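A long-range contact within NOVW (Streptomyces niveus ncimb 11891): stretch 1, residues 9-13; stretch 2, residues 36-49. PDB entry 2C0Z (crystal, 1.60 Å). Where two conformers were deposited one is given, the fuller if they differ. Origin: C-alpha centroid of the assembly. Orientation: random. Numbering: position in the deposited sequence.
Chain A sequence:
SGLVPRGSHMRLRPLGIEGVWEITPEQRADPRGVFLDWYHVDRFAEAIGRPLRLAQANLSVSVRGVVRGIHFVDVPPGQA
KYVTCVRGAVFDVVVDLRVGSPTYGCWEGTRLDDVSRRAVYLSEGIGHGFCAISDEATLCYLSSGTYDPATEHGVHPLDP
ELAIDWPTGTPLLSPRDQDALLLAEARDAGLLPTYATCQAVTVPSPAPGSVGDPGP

Stretch 1 9-13: HMRLR
Stretch 2, residues 36-49: LDWYHVDRFAEAIG

Stretch 1 enters as extended loop at H9 and M10 (phi/psi -92/154 and -70/143) and becomes strand over R11-R13. Stretch 2 runs as strand from L36 to H40, with W38 departing from extended geometry at phi/psi -107/-7, then turns directly into helix 41-48. Strand 11-13 and the helix point nearly the same way, at 20° with a signed crossing of -20° and 9.2 Å between axes. The register places M10 CA 7.7 Å from D37 CA and L12 CA 7.0 Å from A47 CA.

Polar satisfaction across the contact rests on one acceptor. M10 O receives both terminal nitrogens of R43, from NH1 at 3.2 Å (139°) and from NH2 at 3.1 Å (143°), a bifurcated arrangement with modest angles. R43 reaches it by folding back, with chi1 to chi3 all m and chi4 -83°; M10 CG and L12 CD1 lie over one guanidinium face, so the cation is packed as well as bonded.

The helix carries its own backbone bonds, from F44 N to H40 O (2.9 Å) through G49 N to A45 O (2.8 Å). H40 is the N-cap: its ND1 accepts from R43 N at 3.5 Å, a weak bond despite its 166° angle. At G49 positive phi (118°) suits glycine, since a CB would jam against the preceding carbonyl.

Of the 383 Å² buried, M10 and L12 contribute most on their side. M10 (t, t, m) is long and flexible enough to lay CE 3.3 Å from D37 O and SD 3.9 Å from H40 CB. L12 (m, p) sets CD2 at 4.1 Å from F44 CD1, 4.1 Å from A47 CB and 3.9 Å from I48 CD1. The CA-to-CB bonds of R11 and R13 point away from stretch 2, and both residues are exposed.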

# COMPACT_ATOMS: atom_id res chain seq x y z
N HIS A 9 18.37 -5.95 -1.15
CA HIS A 9 17.71 -6.62 -2.25
C HIS A 9 16.47 -7.28 -1.70
O HIS A 9 16.36 -7.68 -0.53
CB HIS A 9 18.61 -7.73 -2.83
CG HIS A 9 19.87 -7.22 -3.45
ND1 HIS A 9 19.87 -6.27 -4.44
CD2 HIS A 9 21.16 -7.55 -3.24
CE1 HIS A 9 21.11 -6.01 -4.80
NE2 HIS A 9 21.92 -6.78 -4.10
N MET A 10 15.37 -7.52 -2.59
CA MET A 10 14.19 -8.23 -2.08
C MET A 10 14.49 -9.72 -1.80
O MET A 10 15.25 -10.37 -2.52
CB MET A 10 13.06 -8.08 -3.10
CG MET A 10 11.77 -8.81 -2.70
SD MET A 10 10.42 -8.50 -3.81
CE MET A 10 9.95 -6.92 -3.28
N ARG A 11 13.89 -10.22 -0.74
CA ARG A 11 13.96 -11.63 -0.38
C ARG A 11 12.56 -12.06 0.08
O ARG A 11 11.81 -11.27 0.62
CB ARG A 11 14.91 -11.86 0.75
CG ARG A 11 16.29 -11.52 0.49
CD ARG A 11 17.18 -11.89 1.67
NE ARG A 11 17.32 -13.33 1.84
CZ ARG A 11 17.58 -13.96 3.00
NH1 ARG A 11 17.68 -13.29 4.15
NH2 ARG A 11 17.75 -15.27 3.03
N LEU A 12 12.22 -13.31 -0.16
CA LEU A 12 11.02 -13.91 0.38
C LEU A 12 11.42 -15.19 1.06
O LEU A 12 11.98 -16.08 0.43
CB LEU A 12 10.00 -14.21 -0.68
CG LEU A 12 9.42 -12.99 -1.42
CD1 LEU A 12 10.31 -12.53 -2.59
CD2 LEU A 12 8.01 -13.28 -1.86
N ARG A 13 11.17 -15.27 2.34
CA ARG A 13 11.51 -16.46 3.10
C ARG A 13 10.35 -16.98 3.92
O ARG A 13 9.62 -16.22 4.51
CB ARG A 13 12.63 -16.13 4.04
CG ARG A 13 13.92 -15.74 3.31
CD ARG A 13 14.64 -16.93 2.75
NE ARG A 13 15.29 -17.68 3.83
CZ ARG A 13 15.77 -18.91 3.71
NH1 ARG A 13 15.67 -19.58 2.57
NH2 ARG A 13 16.34 -19.48 4.76
N LEU A 36 11.66 2.13 -2.02
CA LEU A 36 11.63 0.69 -1.95
C LEU A 36 10.52 0.05 -2.75
O LEU A 36 9.46 0.62 -2.95
CB LEU A 36 11.55 0.23 -0.50
CG LEU A 36 10.40 0.73 0.34
CD1 LEU A 36 10.01 -0.35 1.34
CD2 LEU A 36 10.75 2.07 1.04
N ASP A 37 10.79 -1.18 -3.15
CA ASP A 37 9.83 -2.11 -3.77
C ASP A 37 9.44 -3.07 -2.64
O ASP A 37 10.29 -3.81 -2.14
CB ASP A 37 10.42 -2.98 -4.90
CG ASP A 37 10.97 -2.19 -6.08
OD1 ASP A 37 10.57 -1.04 -6.30
OD2 ASP A 37 11.83 -2.67 -6.85
N TRP A 38 8.18 -3.06 -2.23
CA TRP A 38 7.72 -3.98 -1.19
C TRP A 38 6.83 -5.14 -1.67
O TRP A 38 6.50 -6.02 -0.88
CB TRP A 38 7.06 -3.26 -0.01
CG TRP A 38 5.82 -2.48 -0.27
CD1 TRP A 38 5.73 -1.29 -0.92
CD2 TRP A 38 4.51 -2.80 0.15
NE1 TRP A 38 4.43 -0.84 -0.91
CE2 TRP A 38 3.65 -1.76 -0.26
CE3 TRP A 38 3.95 -3.87 0.86
CZ2 TRP A 38 2.27 -1.78 -0.01
CZ3 TRP A 38 2.59 -3.88 1.10
CH2 TRP A 38 1.77 -2.84 0.69
N TYR A 39 6.45 -5.12 -2.96
CA TYR A 39 5.80 -6.26 -3.61
C TYR A 39 6.26 -6.27 -5.05
O TYR A 39 6.29 -5.24 -5.70
CB TYR A 39 4.25 -6.13 -3.62
CG TYR A 39 3.59 -7.25 -4.39
CD1 TYR A 39 3.39 -8.50 -3.81
CD2 TYR A 39 3.24 -7.09 -5.73
CE1 TYR A 39 2.82 -9.56 -4.55
CE2 TYR A 39 2.70 -8.12 -6.45
CZ TYR A 39 2.50 -9.36 -5.85
OH TYR A 39 1.94 -10.40 -6.58
N HIS A 40 6.63 -7.44 -5.55
CA HIS A 40 6.99 -7.60 -6.96
C HIS A 40 6.44 -8.93 -7.47
O HIS A 40 6.74 -9.98 -6.92
CB HIS A 40 8.51 -7.59 -7.12
CG HIS A 40 8.98 -7.54 -8.53
ND1 HIS A 40 9.12 -8.67 -9.32
CD2 HIS A 40 9.36 -6.50 -9.30
CE1 HIS A 40 9.60 -8.32 -10.50
NE2 HIS A 40 9.75 -7.00 -10.52
N VAL A 41 5.59 -8.85 -8.48
CA VAL A 41 4.80 -10.03 -8.89
C VAL A 41 5.66 -11.23 -9.31
O VAL A 41 5.31 -12.37 -9.01
CB VAL A 41 3.79 -9.67 -9.98
CG1 VAL A 41 4.48 -9.24 -11.27
CG2 VAL A 41 2.80 -10.85 -10.20
N ASP A 42 6.77 -10.98 -9.99
CA ASP A 42 7.58 -12.11 -10.46
C ASP A 42 8.25 -12.81 -9.29
O ASP A 42 8.23 -14.06 -9.19
CB ASP A 42 8.60 -11.67 -11.50
CG ASP A 42 7.97 -11.01 -12.70
OD1 ASP A 42 6.88 -11.43 -13.14
OD2 ASP A 42 8.53 -10.07 -13.27
N ARG A 43 8.80 -12.02 -8.37
CA ARG A 43 9.41 -12.58 -7.16
C ARG A 43 8.37 -13.33 -6.32
O ARG A 43 8.61 -14.44 -5.84
CB ARG A 43 10.07 -11.50 -6.33
CG ARG A 43 11.19 -10.80 -7.06
CD ARG A 43 12.39 -11.66 -7.42
NE ARG A 43 12.92 -12.37 -6.27
CZ ARG A 43 13.77 -11.85 -5.38
NH1 ARG A 43 14.21 -10.62 -5.49
NH2 ARG A 43 14.17 -12.58 -4.34
N PHE A 44 7.24 -12.70 -6.10
CA PHE A 44 6.18 -13.29 -5.31
C PHE A 44 5.56 -14.54 -5.91
O PHE A 44 5.42 -15.55 -5.22
CB PHE A 44 5.06 -12.26 -5.06
CG PHE A 44 3.98 -12.76 -4.17
CD1 PHE A 44 4.06 -12.57 -2.79
CD2 PHE A 44 2.86 -13.38 -4.70
CE1 PHE A 44 3.05 -13.04 -1.97
CE2 PHE A 44 1.85 -13.86 -3.87
CZ PHE A 44 1.96 -13.67 -2.51
N ALA A 45 5.19 -14.49 -7.18
CA ALA A 45 4.51 -15.61 -7.82
C ALA A 45 5.43 -16.81 -7.86
O ALA A 45 4.97 -17.94 -7.69
CB ALA A 45 4.04 -15.28 -9.20
N GLU A 46 6.73 -16.59 -8.02
CA GLU A 46 7.66 -17.73 -8.05
C GLU A 46 7.72 -18.42 -6.69
O GLU A 46 7.65 -19.66 -6.59
CB GLU A 46 9.05 -17.27 -8.48
N ALA A 47 7.78 -17.63 -5.63
CA ALA A 47 7.92 -18.15 -4.27
C ALA A 47 6.64 -18.78 -3.76
O ALA A 47 6.64 -19.89 -3.25
CB ALA A 47 8.39 -17.05 -3.35
N ILE A 48 5.53 -18.07 -3.91
CA ILE A 48 4.28 -18.49 -3.32
C ILE A 48 3.52 -19.45 -4.25
O ILE A 48 2.77 -20.33 -3.78
CB ILE A 48 3.44 -17.25 -2.95
CG1 ILE A 48 3.90 -16.65 -1.62
CG2 ILE A 48 1.95 -17.59 -2.87
CD1 ILE A 48 5.32 -16.08 -1.58
N GLY A 49 3.69 -19.26 -5.55
CA GLY A 49 3.06 -20.11 -6.54
C GLY A 49 2.08 -19.44 -7.50
O GLY A 49 1.77 -20.00 -8.54